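Local coordinates for secreted protein (Streptomyces lividans TK24, PDB 5LXZ) that probably acts as a copper-radical oxidase of the galactose oxidase family (AA5), with a metalloradical copper centre carried on a Kelch propeller, at residues Q409-P414 against V552-I557; N353-P358 against D416-S421; L540-A545 against G582-F587; A300-Q305 against E363-I368; I29-L34 against G463-P468. The protein carries 1 engineered substitution. All coordinates share one frame; numbering follows the deposited sequence.

In the fold
All five contacts are buried; none is a surface contact, although Gln305 in contact 4, Asp416 in contact 2 and Pro468 in contact 5 are partly exposed. Contacts 2, 4 and 5 each join neighbouring blades of the propeller, contact 5 at the blade that closes the ring. Their chemistry differs: mainly apolar in 2 and 5, aromatic and carboxylate-based in 4. Contact 1 ties the propeller to the C-terminal domain through a side-chain amide, and contact 3, inside that domain, has the backbone hydrogen bonds of a true sheet. Strands 409-412 and 418-421 link contacts 1 and 2, strands 353-356 and 364-368 link contacts 2 and 4, and strands 556-564 and 535-541 link contacts 1 and 3.

Contact 1: residues Q409-P414 against V552-I557; sequences QASILP and VDQRSI
At Gln554 the first torsion (71°) sets CG between the backbone N and the carbonyl carbon, the crowded position, and the chain beyond runs extended, so the amide ends with its NE2 and OE1 directed at the backbone of strand 409-412. Ile412 answers with CG2 anti to its backbone N and CG1 beside that N, which turns both branches to the opposing segment. The Gln554 amide spans one residue of the strand. Its NE2 gives a bond of 3.0 Å to Ala410 O (159° at the hydrogen), nearly in the amide plane, while Ile412 N donates 2.9 Å to Gln554 OE1, almost straight at 170° but from above the carbonyl plane. A water adds a further bond of 2.7 Å to Gln554 OE1 and also donates to Ile412 O. An alanine at Gln554 would remove both bonds to the strand and would probably leave Ala410 O and Ile412 N in need of other partners. Beside the amide, Ile412 CG2 lies 3.7 Å from Ser556 CB, and CD1 lies 3.8 Å from Arg555 CA. Ser411 OG turns elsewhere, to Ser464. The side-chain amide bonds a backbone C=O and N-H of the inner strand of a Kelch blade and joins the early-set domain to the propeller, a domain arrangement consistent with that of galactose oxidase.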
# COMPACT_ATOMS: atom_id res chain seq x y z
N GLN A 409 2.32 8.89 6.07
CA GLN A 409 0.92 8.48 6.26
C GLN A 409 0.02 9.58 5.74
O GLN A 409 0.36 10.77 5.85
CB GLN A 409 0.63 8.19 7.72
CG GLN A 409 1.37 6.99 8.29
CD GLN A 409 2.70 7.33 8.97
OE1 GLN A 409 2.71 7.97 10.03
NE2 GLN A 409 3.81 6.92 8.39
N ALA A 410 -1.14 9.24 5.16
CA ALA A 410 -2.05 10.20 4.60
C ALA A 410 -3.46 9.72 4.68
O ALA A 410 -3.78 8.68 4.09
CB ALA A 410 -1.66 10.60 3.20
N SER A 411 -4.29 10.41 5.46
CA SER A 411 -5.67 9.99 5.70
C SER A 411 -6.61 11.16 5.45
O SER A 411 -6.38 12.26 5.96
CB SER A 411 -5.83 9.53 7.15
OG SER A 411 -5.42 8.16 7.33
N ILE A 412 -7.66 10.93 4.68
CA ILE A 412 -8.71 11.92 4.45
C ILE A 412 -9.53 12.09 5.73
O ILE A 412 -9.88 11.11 6.39
CB ILE A 412 -9.64 11.45 3.34
CG1 ILE A 412 -8.87 11.30 2.01
CG2 ILE A 412 -10.80 12.40 3.18
CD1 ILE A 412 -9.70 10.57 0.98
N LEU A 413 -9.80 13.34 6.11
CA LEU A 413 -10.67 13.64 7.25
C LEU A 413 -12.03 14.15 6.78
O LEU A 413 -12.15 14.65 5.66
CB LEU A 413 -10.02 14.74 8.12
CG LEU A 413 -9.02 14.24 9.18
CD1 LEU A 413 -8.00 13.26 8.73
CD2 LEU A 413 -8.36 15.44 9.88
N PRO A 414 -13.03 14.10 7.67
CA PRO A 414 -14.39 14.46 7.27
C PRO A 414 -14.69 15.93 6.99
O PRO A 414 -15.77 16.23 6.45
CB PRO A 414 -15.26 13.92 8.40
CG PRO A 414 -14.36 13.81 9.53
CD PRO A 414 -13.00 13.48 9.00
N VAL A 552 -6.04 2.16 -1.44
CA VAL A 552 -6.88 2.44 -2.59
C VAL A 552 -8.32 2.48 -2.21
O VAL A 552 -9.16 2.71 -3.07
CB VAL A 552 -6.60 1.45 -3.75
CG1 VAL A 552 -5.13 1.55 -4.17
CG2 VAL A 552 -7.02 0.05 -3.42
N ASP A 553 -8.63 2.22 -0.95
CA ASP A 553 -10.01 2.19 -0.47
C ASP A 553 -10.50 3.57 -0.10
O ASP A 553 -11.63 3.94 -0.45
CB ASP A 553 -10.15 1.27 0.75
CG ASP A 553 -10.20 -0.20 0.38
OD1 ASP A 553 -9.24 -0.71 -0.24
OD2 ASP A 553 -11.20 -0.86 0.74
N GLN A 554 -9.72 4.36 0.63
CA GLN A 554 -10.29 5.58 1.16
C GLN A 554 -10.65 6.57 0.03
O GLN A 554 -9.92 6.72 -0.92
CB GLN A 554 -9.47 6.26 2.28
CG GLN A 554 -8.22 6.87 1.73
CD GLN A 554 -7.39 7.64 2.74
OE1 GLN A 554 -7.88 8.24 3.68
NE2 GLN A 554 -6.11 7.65 2.50
N ARG A 555 -11.81 7.21 0.19
CA ARG A 555 -12.27 8.27 -0.69
C ARG A 555 -13.41 8.91 0.06
O ARG A 555 -14.10 8.22 0.85
CB ARG A 555 -12.75 7.75 -2.06
CG ARG A 555 -13.71 6.56 -2.02
CD ARG A 555 -14.22 6.17 -3.39
NE ARG A 555 -13.10 5.80 -4.29
CZ ARG A 555 -13.15 5.85 -5.61
NH1 ARG A 555 -14.24 6.25 -6.22
NH2 ARG A 555 -12.08 5.51 -6.34
N SER A 556 -13.59 10.19 -0.16
CA SER A 556 -14.67 10.92 0.52
C SER A 556 -15.54 11.57 -0.52
O SER A 556 -15.08 12.36 -1.33
CB SER A 556 -14.04 11.98 1.38
OG SER A 556 -15.08 12.76 1.98
N ILE A 557 -16.81 11.22 -0.51
CA ILE A 557 -17.77 11.60 -1.54
C ILE A 557 -18.72 12.63 -0.95
O ILE A 557 -19.31 12.42 0.10
CB ILE A 557 -18.54 10.37 -2.00
CG1 ILE A 557 -17.54 9.36 -2.60
CG2 ILE A 557 -19.64 10.74 -2.99
CD1 ILE A 557 -18.00 7.94 -2.47
O HOH W 1 -7.79 6.80 6.83
O HOH W 2 -9.78 8.40 5.60
O HOH W 3 -13.99 14.68 3.48

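Contact 2: residues N353-P358 against D416-S421; sequences NTVLLP and DSVLVS
Val418 stands across the axis of Leu357 at about a right angle and meets the Pro358 ring obliquely, so one methyl, CG2, serves two partners. This CG2, anti to the carbonyl carbon, does the work: Leu357 CD2 is 4.0 Å from Val418 CG2, and Pro358 CD is 3.8 Å from the same methyl. Its CG1, anti to the backbone N (chi1 -178°), points to the other flank, where Val355 CG2 approaches Val418 CG1 more loosely at 4.3 Å. The partners belong to successive blades of the Kelch propeller: 353-356 is the inner strand of one four-stranded antiparallel blade, and 418-421 is the second strand of the next, so the contact is an interblade seam without cross-strand hydrogen bonds. At the end of that seam the Pro358 ring presses its carbons on Asp416. Pro358 CG is 3.1 Å from Asp416 O, a tight approach to a carbonyl oxygen that is buried here with no hydrogen-bond partner. Pro358 CB also touches the carboxylate, 3.6 Å from Asp416 OD1. That carboxylate, with CG beside its own backbone N, is held by two salt bridges to the C-terminal domain, OD1 to Arg539 and OD2 to Lys537.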
# COMPACT_ATOMS: atom_id res chain seq x y z
N ASN A 353 2.96 8.23 -0.85
CA ASN A 353 1.56 7.98 -0.62
C ASN A 353 0.76 8.62 -1.74
O ASN A 353 1.24 9.54 -2.43
CB ASN A 353 1.15 8.45 0.79
CG ASN A 353 0.05 7.60 1.38
OD1 ASN A 353 -0.91 7.26 0.66
ND2 ASN A 353 0.16 7.21 2.62
N THR A 354 -0.48 8.16 -1.91
CA THR A 354 -1.40 8.67 -2.91
C THR A 354 -2.76 8.80 -2.26
O THR A 354 -3.19 7.85 -1.59
CB THR A 354 -1.57 7.71 -4.08
OG1 THR A 354 -0.29 7.32 -4.59
CG2 THR A 354 -2.38 8.34 -5.17
N VAL A 355 -3.42 9.92 -2.51
CA VAL A 355 -4.78 10.17 -2.01
C VAL A 355 -5.62 10.72 -3.11
O VAL A 355 -5.19 11.64 -3.83
CB VAL A 355 -4.75 11.18 -0.83
CG1 VAL A 355 -6.13 11.49 -0.33
CG2 VAL A 355 -3.95 10.62 0.33
N LEU A 356 -6.85 10.19 -3.21
CA LEU A 356 -7.91 10.81 -4.01
C LEU A 356 -8.48 11.91 -3.12
O LEU A 356 -9.08 11.61 -2.09
CB LEU A 356 -8.94 9.78 -4.42
CG LEU A 356 -10.20 10.30 -5.11
CD1 LEU A 356 -9.91 11.25 -6.24
CD2 LEU A 356 -10.99 9.11 -5.59
N LEU A 357 -8.16 13.16 -3.42
CA LEU A 357 -8.53 14.25 -2.55
C LEU A 357 -10.02 14.40 -2.39
O LEU A 357 -10.78 14.08 -3.30
CB LEU A 357 -7.96 15.57 -3.05
CG LEU A 357 -6.44 15.65 -3.10
CD1 LEU A 357 -6.03 16.94 -3.82
CD2 LEU A 357 -5.84 15.62 -1.71
N PRO A 358 -10.44 14.89 -1.22
CA PRO A 358 -11.85 15.14 -0.99
C PRO A 358 -12.28 16.44 -1.68
O PRO A 358 -11.50 17.40 -1.65
CB PRO A 358 -11.93 15.24 0.54
CG PRO A 358 -10.62 15.67 0.99
CD PRO A 358 -9.62 15.18 -0.03
N ASP A 416 -12.77 17.56 4.86
CA ASP A 416 -12.07 17.71 3.57
C ASP A 416 -10.59 18.02 3.70
O ASP A 416 -9.89 18.14 2.67
CB ASP A 416 -12.71 18.67 2.60
CG ASP A 416 -14.11 18.30 2.24
OD1 ASP A 416 -14.47 17.11 2.25
OD2 ASP A 416 -14.90 19.22 1.88
N SER A 417 -10.07 18.11 4.91
CA SER A 417 -8.63 18.11 5.10
C SER A 417 -8.04 16.71 4.92
O SER A 417 -8.76 15.71 4.96
CB SER A 417 -8.25 18.73 6.44
OG SER A 417 -8.55 17.93 7.54
N VAL A 418 -6.75 16.67 4.65
CA VAL A 418 -5.99 15.44 4.59
C VAL A 418 -4.86 15.53 5.60
O VAL A 418 -4.03 16.41 5.53
CB VAL A 418 -5.43 15.17 3.19
CG1 VAL A 418 -4.68 13.82 3.17
CG2 VAL A 418 -6.55 15.15 2.17
N LEU A 419 -4.81 14.61 6.52
CA LEU A 419 -3.73 14.52 7.49
C LEU A 419 -2.54 13.81 6.90
O LEU A 419 -2.68 12.63 6.52
CB LEU A 419 -4.19 13.81 8.76
CG LEU A 419 -3.19 13.61 9.88
CD1 LEU A 419 -2.68 14.92 10.44
CD2 LEU A 419 -3.77 12.71 10.97
N VAL A 420 -1.40 14.48 6.81
CA VAL A 420 -0.17 13.95 6.25
C VAL A 420 0.84 13.95 7.36
O VAL A 420 1.17 15.03 7.91
CB VAL A 420 0.29 14.80 5.06
CG1 VAL A 420 1.61 14.28 4.52
CG2 VAL A 420 -0.77 14.82 3.98
N SER A 421 1.30 12.78 7.77
CA SER A 421 2.09 12.65 9.00
C SER A 421 3.18 11.62 8.87
O SER A 421 3.05 10.61 8.18
CB SER A 421 1.13 12.29 10.16
OG SER A 421 1.78 12.30 11.42

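Contact 3: residues L540-A545 against G582-F587; sequences LIRPSA and GWYMMF
Leu540 opens an antiparallel pairing between neighbouring strands of the C-terminal early-set domain, a beta-sandwich fold of the kind found in galactose oxidase. It forms a non-hydrogen-bonded pair with Met586, and its CD1 lies 3.8 Å from Met586 CB on the same sheet face. Its branch also crosses Tyr584 at about a right angle: Leu540 CG is 3.6 Å from Tyr584 CB, and CD2 sits over one face of the ring, toward the rim. Ile541 follows in a hydrogen-bonded pair with Met585. Ile541 N reaches Met585 O at 2.7 Å, in the carbonyl plane and nearly straight (172°), whereas Met585 N returns 2.9 Å to Ile541 O at 150°, from above the plane. On the other sheet face Ile541 CD1 touches Phe587 CD2 at 3.8 Å. Arg542, with CG anti to the backbone N and the chain extended to NE, crosses Tyr584 obliquely: Arg542 CB is 3.7 Å from Tyr584 CE2, and the guanidinium, at 68° to the ring, has CE1 at its edge. Outside the pair, Arg542 NH2 bonds Ser581 O and Tyr584 OH bonds Gln580 O. An alanine at Tyr584 would remove the ring beneath Leu540 CD2 and beside Arg542, with the hydroxyl, and would probably loosen the packing of both side chains. Pro543 follows, and its ring presses in, with Pro543 CD 3.2 Å from Trp583 O.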
# COMPACT_ATOMS: atom_id res chain seq x y z
N LEU A 540 -19.57 10.95 2.60
CA LEU A 540 -19.57 9.52 2.67
C LEU A 540 -18.13 9.05 2.46
O LEU A 540 -17.57 9.31 1.40
CB LEU A 540 -20.47 9.02 1.58
CG LEU A 540 -21.25 7.80 1.75
CD1 LEU A 540 -22.10 7.76 3.02
CD2 LEU A 540 -22.09 7.53 0.49
N ILE A 541 -17.52 8.50 3.49
CA ILE A 541 -16.08 8.19 3.46
C ILE A 541 -15.90 6.69 3.53
O ILE A 541 -16.34 6.04 4.49
CB ILE A 541 -15.33 8.88 4.58
CG1 ILE A 541 -15.67 10.37 4.56
CG2 ILE A 541 -13.84 8.61 4.41
CD1 ILE A 541 -14.84 11.23 5.46
N ARG A 542 -15.24 6.15 2.53
CA ARG A 542 -15.00 4.73 2.48
C ARG A 542 -13.90 4.41 3.50
O ARG A 542 -12.91 5.09 3.55
CB ARG A 542 -14.61 4.30 1.08
CG ARG A 542 -14.73 2.80 0.86
CD ARG A 542 -14.56 2.43 -0.61
NE ARG A 542 -14.73 0.99 -0.87
CZ ARG A 542 -15.90 0.35 -1.08
NH1 ARG A 542 -17.08 0.98 -1.11
NH2 ARG A 542 -15.87 -0.92 -1.37
N PRO A 543 -14.06 3.37 4.34
CA PRO A 543 -13.06 3.03 5.33
C PRO A 543 -11.75 2.66 4.69
O PRO A 543 -11.74 2.08 3.60
CB PRO A 543 -13.64 1.82 6.06
CG PRO A 543 -14.82 1.45 5.34
CD PRO A 543 -15.27 2.56 4.48
N SER A 544 -10.66 2.98 5.36
CA SER A 544 -9.34 2.69 4.84
C SER A 544 -9.01 1.23 4.99
O SER A 544 -9.39 0.58 5.97
CB SER A 544 -8.30 3.49 5.62
OG SER A 544 -8.22 4.80 5.11
N ALA A 545 -8.17 0.76 4.08
CA ALA A 545 -7.39 -0.45 4.23
C ALA A 545 -5.98 -0.03 3.83
O ALA A 545 -5.71 0.25 2.66
CB ALA A 545 -7.92 -1.57 3.35
N GLY A 582 -20.60 -0.93 -1.22
CA GLY A 582 -19.95 -1.22 0.02
C GLY A 582 -20.39 -0.31 1.12
O GLY A 582 -21.36 0.43 0.97
N TRP A 583 -19.70 -0.41 2.23
CA TRP A 583 -20.04 0.33 3.43
C TRP A 583 -19.18 1.57 3.54
O TRP A 583 -17.99 1.55 3.25
CB TRP A 583 -19.83 -0.55 4.64
CG TRP A 583 -20.86 -1.59 4.82
CD1 TRP A 583 -20.91 -2.81 4.18
CD2 TRP A 583 -22.00 -1.53 5.65
NE1 TRP A 583 -21.99 -3.53 4.64
CE2 TRP A 583 -22.68 -2.76 5.54
CE3 TRP A 583 -22.48 -0.57 6.53
CZ2 TRP A 583 -23.82 -3.05 6.26
CZ3 TRP A 583 -23.63 -0.84 7.23
CH2 TRP A 583 -24.28 -2.07 7.10
N TYR A 584 -19.78 2.63 4.07
CA TYR A 584 -19.20 3.92 4.21
C TYR A 584 -19.53 4.50 5.57
O TYR A 584 -20.60 4.25 6.12
CB TYR A 584 -19.76 4.89 3.20
CG TYR A 584 -19.37 4.65 1.76
CD1 TYR A 584 -20.03 3.68 1.01
CD2 TYR A 584 -18.35 5.36 1.16
CE1 TYR A 584 -19.67 3.44 -0.29
CE2 TYR A 584 -17.99 5.13 -0.15
CZ TYR A 584 -18.62 4.16 -0.88
OH TYR A 584 -18.27 3.96 -2.20
N MET A 585 -18.61 5.32 6.08
CA MET A 585 -18.90 6.24 7.18
C MET A 585 -19.56 7.48 6.66
O MET A 585 -19.03 8.13 5.75
CB MET A 585 -17.63 6.63 7.89
CG MET A 585 -17.01 5.54 8.73
SD MET A 585 -15.45 6.03 9.48
CE MET A 585 -14.33 6.07 8.08
N MET A 586 -20.70 7.89 7.22
CA MET A 586 -21.28 9.16 6.88
C MET A 586 -21.06 10.14 8.01
O MET A 586 -21.51 9.92 9.13
CB MET A 586 -22.77 9.06 6.55
CG MET A 586 -23.26 10.34 5.86
SD MET A 586 -25.03 10.35 5.65
CE MET A 586 -25.60 10.76 7.30
N PHE A 587 -20.39 11.23 7.68
CA PHE A 587 -20.11 12.31 8.63
C PHE A 587 -20.86 13.56 8.18
O PHE A 587 -20.92 13.88 6.98
CB PHE A 587 -18.62 12.68 8.63
CG PHE A 587 -17.72 11.67 9.26
CD1 PHE A 587 -17.41 11.71 10.61
CD2 PHE A 587 -17.07 10.70 8.46
CE1 PHE A 587 -16.50 10.80 11.17
CE2 PHE A 587 -16.19 9.81 9.02
CZ PHE A 587 -15.87 9.88 10.34

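Contact 4: residues A300-Q305 against E363-I368; sequences ALFLMQ and EKYMVI
One hydrogen bond crosses between the segments: Gln305 N donates to Glu363 OE1 at 3.0 Å, nearly straight at 170°, and meets that oxygen from above the carboxylate plane. The N-H probably steadies the negative charge of this buried carboxylate. Met304 CB makes a van der Waals approach to the same group, 3.8 Å from Glu363 OE1. Flat-group stacking comes next. The Gln305 amide and the Glu363 carboxylate lie 17° from parallel, stacked, although the two chains cross obliquely, and Gln305 NE2 comes within 3.1 Å of Glu363 CG. The NE2 finds its hydrogen bond elsewhere, with Gln361 O. These polar groups close the end of an interblade seam in the Kelch propeller, where the inner strand 301-303 of one blade faces the second strand, 364-368, of the next. Further along that seam the contact is aromatic. Phe302 and Tyr365 slide past each other in opposite directions, each with CG beside its own backbone N, and form an offset edge-to-face pair: the edge of Tyr365 is turned to the face of Phe302, with centroids 5.4 Å apart and planes at 63°. The apolar contact is Tyr365 CE2 to Phe302 CB, 3.5 Å. Leu303 O, 3.7 Å from Tyr365 OH, is taken by Arg555 of the C-terminal domain.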
# COMPACT_ATOMS: atom_id res chain seq x y z
N ALA A 300 -0.21 2.05 -6.88
CA ALA A 300 -1.37 2.80 -6.42
C ALA A 300 -2.37 2.98 -7.55
O ALA A 300 -2.19 3.85 -8.40
CB ALA A 300 -0.92 4.14 -5.87
N LEU A 301 -3.40 2.14 -7.56
CA LEU A 301 -4.35 2.03 -8.67
C LEU A 301 -5.75 2.39 -8.17
O LEU A 301 -6.30 1.67 -7.33
CB LEU A 301 -4.37 0.61 -9.20
CG LEU A 301 -3.05 0.08 -9.74
CD1 LEU A 301 -3.19 -1.39 -10.14
CD2 LEU A 301 -2.57 0.88 -10.94
N PHE A 302 -6.33 3.42 -8.74
CA PHE A 302 -7.62 3.94 -8.27
C PHE A 302 -8.64 3.91 -9.40
O PHE A 302 -8.34 4.32 -10.53
CB PHE A 302 -7.47 5.38 -7.82
CG PHE A 302 -6.69 5.54 -6.53
CD1 PHE A 302 -5.33 5.54 -6.52
CD2 PHE A 302 -7.36 5.69 -5.33
CE1 PHE A 302 -4.64 5.67 -5.32
CE2 PHE A 302 -6.68 5.84 -4.15
CZ PHE A 302 -5.32 5.80 -4.15
N LEU A 303 -9.88 3.57 -9.07
CA LEU A 303 -10.94 3.63 -10.06
C LEU A 303 -11.39 5.06 -10.29
O LEU A 303 -11.83 5.76 -9.36
CB LEU A 303 -12.13 2.79 -9.59
CG LEU A 303 -13.30 2.69 -10.55
CD1 LEU A 303 -12.94 1.94 -11.83
CD2 LEU A 303 -14.41 1.93 -9.82
N MET A 304 -11.42 5.45 -11.57
CA MET A 304 -11.84 6.76 -12.03
C MET A 304 -13.33 6.74 -12.42
O MET A 304 -13.91 5.67 -12.68
CB MET A 304 -11.03 7.15 -13.25
CG MET A 304 -9.53 7.18 -12.99
SD MET A 304 -8.55 7.26 -14.53
CE MET A 304 -9.34 8.59 -15.47
N GLN A 305 -13.90 7.91 -12.54
CA GLN A 305 -15.34 7.99 -12.88
C GLN A 305 -15.69 7.47 -14.23
O GLN A 305 -16.84 7.08 -14.44
CB GLN A 305 -15.81 9.43 -12.73
CG GLN A 305 -15.98 9.76 -11.28
CD GLN A 305 -16.30 11.21 -11.04
OE1 GLN A 305 -17.11 11.80 -11.75
NE2 GLN A 305 -15.64 11.80 -10.09
N GLU A 363 -11.93 14.29 -8.80
CA GLU A 363 -10.91 13.46 -9.49
C GLU A 363 -9.54 14.10 -9.45
O GLU A 363 -8.79 14.00 -10.42
CB GLU A 363 -11.34 13.11 -10.92
CG GLU A 363 -12.73 12.52 -11.01
CD GLU A 363 -12.96 11.74 -12.29
OE1 GLU A 363 -12.44 10.58 -12.43
OE2 GLU A 363 -13.72 12.29 -13.16
N LYS A 364 -9.22 14.70 -8.31
CA LYS A 364 -7.89 15.22 -8.08
C LYS A 364 -7.11 14.29 -7.17
O LYS A 364 -7.56 13.95 -6.07
CB LYS A 364 -7.94 16.61 -7.47
CG LYS A 364 -8.48 17.67 -8.41
CD LYS A 364 -8.39 19.05 -7.77
CE LYS A 364 -9.04 20.12 -8.63
NZ LYS A 364 -8.64 21.46 -8.12
N TYR A 365 -5.94 13.86 -7.65
CA TYR A 365 -5.11 12.87 -6.95
C TYR A 365 -3.84 13.53 -6.51
O TYR A 365 -3.26 14.26 -7.30
CB TYR A 365 -4.80 11.69 -7.86
CG TYR A 365 -5.95 10.82 -8.18
CD1 TYR A 365 -6.84 11.13 -9.18
CD2 TYR A 365 -6.19 9.69 -7.43
CE1 TYR A 365 -7.92 10.31 -9.45
CE2 TYR A 365 -7.29 8.90 -7.68
CZ TYR A 365 -8.13 9.20 -8.69
OH TYR A 365 -9.22 8.38 -8.97
N MET A 366 -3.40 13.27 -5.30
CA MET A 366 -2.16 13.82 -4.77
C MET A 366 -1.21 12.70 -4.42
O MET A 366 -1.58 11.74 -3.74
CB MET A 366 -2.44 14.68 -3.57
CG MET A 366 -1.17 15.24 -2.96
SD MET A 366 -1.42 16.05 -1.35
CE MET A 366 -1.86 17.56 -2.03
N VAL A 367 0.02 12.81 -4.92
CA VAL A 367 1.14 11.93 -4.61
C VAL A 367 2.10 12.70 -3.67
O VAL A 367 2.39 13.87 -3.93
CB VAL A 367 1.83 11.47 -5.89
CG1 VAL A 367 3.08 10.73 -5.56
CG2 VAL A 367 0.92 10.63 -6.75
N ILE A 368 2.46 12.06 -2.59
CA ILE A 368 3.12 12.72 -1.49
C ILE A 368 4.43 12.01 -1.17
O ILE A 368 4.44 10.83 -0.86
CB ILE A 368 2.24 12.67 -0.21
CG1 ILE A 368 0.85 13.17 -0.48
CG2 ILE A 368 2.88 13.44 0.94
CD1 ILE A 368 -0.18 12.81 0.56

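Contact 5: residues I29-L34 against G463-P468; sequences IHAALL and GSILLP
Strand 30-33, innermost of its own blade's four strands and flanked by strand 545-547 of the C-terminal domain, lies beside strand 463-466, the inner strand of the adjacent blade, almost parallel (7°) with axes 7.4 Å apart at closest. The blade of strand 463-466 receives its outermost strand, 14-18, from the N-terminal part of the chain, which is the ring closure characteristic of beta-propellers. No hydrogen bond links the two segments; Leu33 carries much of the contact. Its CB rests 3.8 Å from Ile465 CG2. Beyond CB, chi1 of 174° sets CG anti to the backbone N, so the branch leads past Ile465 toward the turn after the other strand. There CD1 lies 3.9 Å from Pro468 CD, and CD2 meets the same carbon of Pro468 at 3.8 Å, the two side chains touching tip to tip. The CD2 methyl also lies 3.4 Å from Leu466 O, and Met585 of the C-terminal domain packs beside it. Ile29 touches His461 and His548, two ligands of one of the copper sites. Ala31, its side chain about 14 Å from a bound copper ion, meets the other branch of Ile465, with Ala31 CB 4.0 Å from Ile465 CG1. Folded back at chi2 (-71°), that branch ends with Ile465 CD1 3.5 Å from Ala31 O.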
# COMPACT_ATOMS: atom_id res chain seq x y z
N ILE A 29 1.18 -4.55 10.32
CA ILE A 29 1.67 -4.06 9.02
C ILE A 29 0.50 -3.67 8.08
O ILE A 29 0.70 -2.87 7.17
CB ILE A 29 2.60 -5.09 8.35
CG1 ILE A 29 3.85 -5.24 9.26
CG2 ILE A 29 3.01 -4.71 6.95
CD1 ILE A 29 4.70 -6.43 8.89
N HIS A 30 -0.71 -4.15 8.34
CA HIS A 30 -1.89 -3.78 7.59
C HIS A 30 -2.96 -3.47 8.59
O HIS A 30 -3.09 -4.18 9.61
CB HIS A 30 -2.40 -5.00 6.80
CG HIS A 30 -1.39 -5.65 5.92
ND1 HIS A 30 -1.41 -5.55 4.55
CD2 HIS A 30 -0.31 -6.41 6.22
CE1 HIS A 30 -0.40 -6.23 4.03
NE2 HIS A 30 0.30 -6.73 5.03
N ALA A 31 -3.81 -2.51 8.29
CA ALA A 31 -5.00 -2.32 9.07
C ALA A 31 -6.15 -1.89 8.20
O ALA A 31 -5.95 -1.24 7.15
CB ALA A 31 -4.78 -1.35 10.20
N ALA A 32 -7.34 -2.24 8.62
CA ALA A 32 -8.54 -1.85 7.90
C ALA A 32 -9.65 -1.56 8.89
O ALA A 32 -9.88 -2.35 9.80
CB ALA A 32 -8.97 -2.95 6.95
N LEU A 33 -10.35 -0.45 8.71
CA LEU A 33 -11.55 -0.20 9.45
C LEU A 33 -12.67 -1.01 8.87
O LEU A 33 -12.87 -1.00 7.68
CB LEU A 33 -11.90 1.28 9.47
CG LEU A 33 -13.23 1.61 10.11
CD1 LEU A 33 -13.20 1.30 11.60
CD2 LEU A 33 -13.59 3.08 9.90
N LEU A 34 -13.37 -1.78 9.71
CA LEU A 34 -14.48 -2.63 9.29
C LEU A 34 -15.80 -1.94 9.58
O LEU A 34 -15.91 -1.04 10.42
CB LEU A 34 -14.43 -3.93 10.09
CG LEU A 34 -13.07 -4.65 10.07
CD1 LEU A 34 -13.16 -5.81 11.06
CD2 LEU A 34 -12.71 -5.10 8.68
N GLY A 463 1.06 2.87 8.93
CA GLY A 463 -0.14 3.31 8.26
C GLY A 463 -1.03 4.09 9.18
O GLY A 463 -0.68 4.31 10.33
N SER A 464 -2.19 4.50 8.65
CA SER A 464 -3.13 5.31 9.40
C SER A 464 -4.54 5.03 8.95
O SER A 464 -4.78 4.72 7.76
CB SER A 464 -2.81 6.79 9.34
OG SER A 464 -2.94 7.32 8.04
N ILE A 465 -5.47 5.11 9.89
CA ILE A 465 -6.87 4.79 9.68
C ILE A 465 -7.76 5.84 10.36
O ILE A 465 -7.66 6.03 11.58
CB ILE A 465 -7.20 3.42 10.37
CG1 ILE A 465 -6.24 2.31 9.90
CG2 ILE A 465 -8.66 3.04 10.23
CD1 ILE A 465 -6.50 1.90 8.49
N LEU A 466 -8.65 6.45 9.59
CA LEU A 466 -9.71 7.29 10.16
C LEU A 466 -10.75 6.42 10.86
O LEU A 466 -11.20 5.42 10.32
CB LEU A 466 -10.41 8.07 9.06
CG LEU A 466 -11.63 8.93 9.44
CD1 LEU A 466 -11.24 10.06 10.40
CD2 LEU A 466 -12.35 9.47 8.20
N LEU A 467 -11.12 6.81 12.07
CA LEU A 467 -12.09 6.09 12.86
C LEU A 467 -13.46 6.78 12.80
O LEU A 467 -13.54 7.98 12.54
CB LEU A 467 -11.61 6.00 14.31
CG LEU A 467 -10.23 5.39 14.52
CD1 LEU A 467 -9.77 5.49 15.96
CD2 LEU A 467 -10.18 3.95 14.10
N PRO A 468 -14.52 6.05 13.18
CA PRO A 468 -15.87 6.63 13.14
C PRO A 468 -16.09 7.82 14.05
O PRO A 468 -16.95 8.64 13.78
CB PRO A 468 -16.77 5.44 13.48
CG PRO A 468 -16.00 4.25 12.97
CD PRO A 468 -14.58 4.58 13.30